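Local atomic coordinates of Thiol:disulfide interchange protein (Klebsiella pneumoniae, PDB entry 6DXN), a protein that probably acts as a DsbA-type thiol-disulfide oxidoreductase that introduces disulfide bonds into proteins of the periplasm. Residues F12-S17 / G159-N164; P23-F28 / D55-E60. All coordinates share one frame; numbering follows the deposited sequence.

Contact 1 (F12-S17 / G159-N164); sequences FTVIHS and GKYHIN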
loop_
_atom_site.group_PDB
_atom_site.type_symbol
_atom_site.label_atom_id
_atom_site.label_comp_id
_atom_site.label_asym_id
_atom_site.label_seq_id
_atom_site.Cartn_x
_atom_site.Cartn_y
_atom_site.Cartn_z
ATOM N N PHE A 12 4.740 17.636 -4.175
ATOM C CA PHE A 12 5.590 16.457 -4.164
ATOM C C PHE A 12 7.057 16.872 -4.033
ATOM O O PHE A 12 7.425 17.997 -4.384
ATOM C CB PHE A 12 5.381 15.647 -5.448
ATOM C CG PHE A 12 5.680 16.423 -6.708
ATOM C CD1 PHE A 12 4.689 17.156 -7.342
ATOM C CD2 PHE A 12 6.962 16.454 -7.235
ATOM C CE1 PHE A 12 4.969 17.892 -8.484
ATOM C CE2 PHE A 12 7.242 17.195 -8.374
ATOM C CZ PHE A 12 6.243 17.906 -8.996
ATOM N N THR A 13 7.878 15.939 -3.539
ATOM C CA THR A 13 9.316 16.135 -3.383
ATOM C C THR A 13 10.058 15.128 -4.274
ATOM O O THR A 13 9.626 13.980 -4.435
ATOM C CB THR A 13 9.732 16.037 -1.910
ATOM O OG1 THR A 13 9.284 14.778 -1.404
ATOM C CG2 THR A 13 9.160 17.150 -1.060
ATOM N N VAL A 14 11.169 15.587 -4.859
ATOM C CA VAL A 14 12.004 14.768 -5.726
ATOM C C VAL A 14 13.003 14.008 -4.844
ATOM O O VAL A 14 14.012 14.563 -4.422
ATOM C CB VAL A 14 12.704 15.635 -6.793
ATOM C CG1 VAL A 14 13.695 14.836 -7.629
ATOM C CG2 VAL A 14 11.693 16.334 -7.691
ATOM N N ILE A 15 12.681 12.738 -4.565
ATOM C CA ILE A 15 13.491 11.831 -3.745
ATOM C C ILE A 15 14.624 11.254 -4.606
ATOM O O ILE A 15 14.574 11.317 -5.833
ATOM C CB ILE A 15 12.607 10.704 -3.162
ATOM C CG1 ILE A 15 11.415 11.246 -2.366
ATOM C CG2 ILE A 15 13.428 9.729 -2.331
ATOM C CD1 ILE A 15 11.791 12.009 -1.117
ATOM N N HIS A 16 15.639 10.700 -3.934
ATOM C CA HIS A 16 16.770 10.055 -4.590
ATOM C C HIS A 16 16.926 8.634 -4.037
ATOM O O HIS A 16 17.247 8.452 -2.864
ATOM C CB HIS A 16 18.066 10.850 -4.403
ATOM C CG HIS A 16 19.245 10.200 -5.051
ATOM N ND1 HIS A 16 20.047 9.290 -4.387
ATOM C CD2 HIS A 16 19.747 10.304 -6.301
ATOM C CE1 HIS A 16 20.999 8.872 -5.197
ATOM N NE2 HIS A 16 20.837 9.481 -6.377
ATOM N N SER A 17 16.694 7.643 -4.903
ATOM C CA SER A 17 16.814 6.238 -4.544
ATOM C C SER A 17 17.948 5.604 -5.356
ATOM O O SER A 17 18.357 6.140 -6.388
ATOM C CB SER A 17 15.512 5.511 -4.764
ATOM O OG SER A 17 15.635 4.138 -4.419
ATOM N N GLY A 159 9.844 5.888 -8.382
ATOM C CA GLY A 159 10.856 5.835 -7.338
ATOM C C GLY A 159 11.605 7.142 -7.143
ATOM O O GLY A 159 12.654 7.142 -6.498
ATOM N N LYS A 160 11.042 8.257 -7.635
ATOM C CA LYS A 160 11.724 9.556 -7.592
ATOM C C LYS A 160 10.828 10.671 -7.029
ATOM O O LYS A 160 11.352 11.662 -6.525
ATOM C CB LYS A 160 12.166 9.930 -9.010
ATOM C CG LYS A 160 13.070 11.149 -9.118
ATOM C CD LYS A 160 13.488 11.457 -10.541
ATOM C CE LYS A 160 14.501 12.577 -10.645
ATOM N NZ LYS A 160 15.816 12.182 -10.085
ATOM N N TYR A 161 9.499 10.522 -7.127
ATOM C CA TYR A 161 8.585 11.568 -6.662
ATOM C C TYR A 161 7.691 11.048 -5.525
ATOM O O TYR A 161 6.881 10.147 -5.731
ATOM C CB TYR A 161 7.748 12.078 -7.842
ATOM C CG TYR A 161 8.561 12.447 -9.059
ATOM C CD1 TYR A 161 9.330 13.599 -9.086
ATOM C CD2 TYR A 161 8.577 11.634 -10.182
ATOM C CE1 TYR A 161 10.087 13.937 -10.197
ATOM C CE2 TYR A 161 9.323 11.959 -11.302
ATOM C CZ TYR A 161 10.085 13.112 -11.309
ATOM O OH TYR A 161 10.817 13.435 -12.415
ATOM N N HIS A 162 7.865 11.640 -4.333
ATOM C CA HIS A 162 7.072 11.349 -3.134
ATOM C C HIS A 162 5.981 12.421 -2.992
ATOM O O HIS A 162 6.275 13.611 -2.853
ATOM C CB HIS A 162 7.977 11.257 -1.898
ATOM C CG HIS A 162 7.224 11.199 -0.613
ATOM N ND1 HIS A 162 7.126 12.290 0.232
ATOM C CD2 HIS A 162 6.493 10.212 -0.050
ATOM C CE1 HIS A 162 6.387 11.968 1.276
ATOM N NE2 HIS A 162 5.990 10.699 1.126
ATOM N N ILE A 163 4.722 11.972 -3.033
ATOM C CA ILE A 163 3.541 12.832 -2.976
ATOM C C ILE A 163 3.364 13.446 -1.582
ATOM O O ILE A 163 3.593 12.795 -0.591
ATOM C CB ILE A 163 2.299 12.022 -3.394
ATOM C CG1 ILE A 163 2.293 11.774 -4.907
ATOM C CG2 ILE A 163 1.019 12.699 -2.912
ATOM C CD1 ILE A 163 1.168 10.900 -5.405
ATOM N N ASN A 164 2.955 14.722 -1.552
ATOM C CA ASN A 164 2.647 15.431 -0.312
ATOM C C ASN A 164 1.126 15.363 -0.122
ATOM O O ASN A 164 0.379 16.218 -0.640
ATOM C CB ASN A 164 3.159 16.872 -0.303
ATOM C CG ASN A 164 2.822 17.605 0.981
ATOM O OD1 ASN A 164 2.139 17.067 1.854
ATOM N ND2 ASN A 164 3.280 18.841 1.103
#

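Contact 2 (P23-F28 / D55-E60); sequences PPLVEF and DDMKLE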
loop_
_atom_site.group_PDB
_atom_site.type_symbol
_atom_site.label_atom_id
_atom_site.label_comp_id
_atom_site.label_asym_id
_atom_site.label_seq_id
_atom_site.Cartn_x
_atom_site.Cartn_y
_atom_site.Cartn_z
ATOM N N PRO A 23 9.133 0.193 -8.184
ATOM C CA PRO A 23 7.770 0.071 -8.687
ATOM C C PRO A 23 7.377 1.372 -9.377
ATOM O O PRO A 23 7.786 2.457 -8.961
ATOM C CB PRO A 23 6.921 -0.172 -7.432
ATOM C CG PRO A 23 7.897 -0.735 -6.421
ATOM C CD PRO A 23 9.239 -0.121 -6.755
ATOM N N PRO A 24 6.649 1.315 -10.506
ATOM C CA PRO A 24 6.185 2.538 -11.152
ATOM C C PRO A 24 5.299 3.344 -10.189
ATOM O O PRO A 24 5.261 4.582 -10.249
ATOM C CB PRO A 24 5.374 2.031 -12.350
ATOM C CG PRO A 24 5.895 0.636 -12.615
ATOM C CD PRO A 24 6.318 0.100 -11.266
ATOM N N LEU A 25 4.587 2.623 -9.316
ATOM C CA LEU A 25 3.684 3.241 -8.359
ATOM C C LEU A 25 3.546 2.332 -7.132
ATOM O O LEU A 25 3.120 1.170 -7.240
ATOM C CB LEU A 25 2.326 3.466 -9.028
ATOM C CG LEU A 25 1.262 4.125 -8.149
ATOM C CD1 LEU A 25 1.656 5.553 -7.807
ATOM C CD2 LEU A 25 -0.100 4.090 -8.826
ATOM N N VAL A 26 3.913 2.876 -5.969
ATOM C CA VAL A 26 3.847 2.117 -4.738
ATOM C C VAL A 26 3.339 3.037 -3.619
ATOM O O VAL A 26 3.689 4.229 -3.557
ATOM C CB VAL A 26 5.205 1.459 -4.405
ATOM C CG1 VAL A 26 6.313 2.477 -4.181
ATOM C CG2 VAL A 26 5.108 0.523 -3.204
ATOM N N GLU A 27 2.464 2.464 -2.786
ATOM C CA GLU A 27 1.897 3.080 -1.596
ATOM C C GLU A 27 2.400 2.276 -0.400
ATOM O O GLU A 27 2.046 1.104 -0.257
ATOM C CB GLU A 27 0.361 3.086 -1.648
ATOM C CG GLU A 27 -0.324 3.496 -0.341
ATOM C CD GLU A 27 -1.842 3.337 -0.339
ATOM O OE1 GLU A 27 -2.373 2.729 -1.295
ATOM O OE2 GLU A 27 -2.495 3.826 0.603
ATOM N N PHE A 28 3.247 2.897 0.422
ATOM C CA PHE A 28 3.697 2.236 1.635
ATOM C C PHE A 28 2.585 2.430 2.670
ATOM O O PHE A 28 2.067 3.526 2.829
ATOM C CB PHE A 28 5.071 2.751 2.076
ATOM C CG PHE A 28 6.214 2.374 1.158
ATOM C CD1 PHE A 28 6.814 1.127 1.246
ATOM C CD2 PHE A 28 6.720 3.281 0.241
ATOM C CE1 PHE A 28 7.873 0.786 0.417
ATOM C CE2 PHE A 28 7.781 2.941 -0.585
ATOM C CZ PHE A 28 8.351 1.694 -0.498
ATOM N N ASP A 55 -3.813 -0.409 -18.181
ATOM C CA ASP A 55 -3.901 -1.866 -17.954
ATOM C C ASP A 55 -2.567 -2.505 -17.552
ATOM O O ASP A 55 -2.572 -3.457 -16.764
ATOM C CB ASP A 55 -4.455 -2.579 -19.189
ATOM C CG ASP A 55 -5.929 -2.309 -19.425
ATOM O OD1 ASP A 55 -6.531 -1.579 -18.602
ATOM O OD2 ASP A 55 -6.470 -2.846 -20.414
ATOM N N ASP A 56 -1.446 -2.006 -18.089
ATOM C CA ASP A 56 -0.125 -2.590 -17.799
ATOM C C ASP A 56 0.527 -1.866 -16.622
ATOM O O ASP A 56 1.729 -1.582 -16.650
ATOM C CB ASP A 56 0.789 -2.537 -19.028
ATOM C CG ASP A 56 1.135 -1.130 -19.482
ATOM O OD1 ASP A 56 0.262 -0.247 -19.370
ATOM O OD2 ASP A 56 2.289 -0.923 -19.914
HETATM N N MSE A 57 -0.259 -1.609 -15.571
HETATM C CA MSE A 57 0.273 -0.918 -14.412
HETATM C C MSE A 57 -0.724 -0.895 -13.294
HETATM O O MSE A 57 -1.871 -0.485 -13.477
HETATM C CB MSE A 57 0.612 0.496 -14.828
HETATM C CG MSE A 57 -0.089 1.490 -13.935
HETATM SE SE MSE A 57 1.049 3.078 -13.951
HETATM C CE MSE A 57 1.892 2.760 -12.210
ATOM N N LYS A 58 -0.273 -1.332 -12.113
ATOM C CA LYS A 58 -1.121 -1.391 -10.936
ATOM C C LYS A 58 -0.539 -0.519 -9.826
ATOM O O LYS A 58 0.621 -0.094 -9.869
ATOM C CB LYS A 58 -1.193 -2.797 -10.326
ATOM C CG LYS A 58 -1.438 -3.954 -11.282
ATOM C CD LYS A 58 -1.877 -5.228 -10.567
ATOM C CE LYS A 58 -1.099 -5.543 -9.302
ATOM N NZ LYS A 58 0.364 -5.635 -9.535
ATOM N N LEU A 59 -1.391 -0.259 -8.838
ATOM C CA LEU A 59 -0.990 0.377 -7.629
ATOM C C LEU A 59 -0.407 -0.743 -6.768
ATOM O O LEU A 59 -1.135 -1.670 -6.400
ATOM C CB LEU A 59 -2.208 1.017 -6.951
ATOM C CG LEU A 59 -1.989 1.496 -5.514
ATOM C CD1 LEU A 59 -0.935 2.592 -5.455
ATOM C CD2 LEU A 59 -3.294 1.978 -4.897
ATOM N N GLU A 60 0.904 -0.705 -6.524
ATOM C CA GLU A 60 1.509 -1.724 -5.670
ATOM C C GLU A 60 1.441 -1.236 -4.221
ATOM O O GLU A 60 1.746 -0.090 -3.917
ATOM C CB GLU A 60 2.930 -2.060 -6.122
ATOM C CG GLU A 60 2.960 -2.899 -7.390
ATOM C CD GLU A 60 4.322 -3.468 -7.751
ATOM O OE1 GLU A 60 5.331 -2.960 -7.232
ATOM O OE2 GLU A 60 4.367 -4.439 -8.536
HETATM O O HOH W 1 3.701 -0.158 -9.511
#

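Contact 1 (F12-S17 / G159-N164)
Phe12, Thr13 and Val14 pair with Ile163, His162 and Tyr161 as two antiparallel strands at one edge of the thioredoxin-fold sheet. Thr13 and His162 form the hydrogen-bonded pair. Thr13 N gives to His162 O at 2.9 Å, and His162 N gives to Thr13 O at the same length. A third bond, Ile15 N to Lys160 O, is short at 2.6 Å but bent to 134°. Beside it, Lys160 and Tyr161 form a classic beta bulge opposite Val157.

On one face of the sheet, Phe12 and Tyr161 lie side by side. Phe12 CG sits between the backbone N and carbonyl carbon (chi1 59°), and CD2 comes 4.1 Å from Tyr161 CD1. Val14 CG2 meets the edge of the same tyrosine ring, 3.8 Å from CE1. Lys190 makes a cation-pi contact with this ring. The other methyl, Val14 CG1, is anti to the backbone N (chi1 174°) and packs against the Lys160 chain, 3.9 Å from CE.

The other face carries His162, whose ring also meets Tyr156. Ile15 CG1 packs on His162 CB at 3.5 Å. Thr13 OG1 lies in the plane of the imidazole, 3.7 Å from His162 ND1.

Contact 2 (P23-F28 / D55-E60)
Leu25 and Leu59 cross obliquely where strand 25-29 meets the start of strand 60-63. This is the parallel pairing of a beta-alpha-beta crossover in the thioredoxin fold, with helices 34-41 and 45-52 in the connection. CG is anti to the backbone N in both leucines (chi1 -180° and 168°), which places each CG where the branches can meet. Leu59 CD1 reaches Leu25, 3.8 Å from CD2 and equally near CG. The other Leu59 methyl, CD2, lies 3.8 Å from OE1 of the extended Glu27 chain.

Val26 and Glu60 lie on the opposite face. Glu60 crosses Pro23 at about a right angle, with OE1 3.2 Å from Pro23 CB. The extended Glu60 chain brings OE1 against CB and CG of the proline ring. Selenomethionine Met57 bends at chi3 and turns CE toward Pro24 CB, though its position is less certain because two conformers exist.

Two backbone bonds bracket Val26. Glu60 N gives to Leu25 O at 3.0 Å, and Glu27 N gives to Glu60 O at 2.9 Å. Just before the pairing, a water links strand residue Leu25 to the loop: it accepts from Leu25 N and donates to Lys58 O.

Glu27 lies near, but not touching, the Cys33/Cys36 pair, the probable redox site. Leu59 CD2 gives Glu27 OE1 an apolar neighbour. The same oxygen has a long, weak ion pair with Lys61 and the like charge of Asp46 OD1 close by, so its surroundings are mixed.

The two contacts belong to one five-stranded mixed sheet, in the order 12-14, 161-163, 154-157, 25-29, 60-63. Contact 1 joins the strands at one edge, and contact 2 those at the other. Strand 154-157 lies between the two pairs. Its Tyr156 touches Ile15 and His162 of contact 1 and Val26 and Phe28 of contact 2. The centres are 15 Å apart; the nearest atoms are about 4 Å apart without touching. Along the chain, contact 2 falls wholly between the two segments of contact 1. Contact 1 therefore joins distant parts of the sequence, whereas contact 2 closes the local crossover that contains the Cys33-Cys36 motif, the probable redox site.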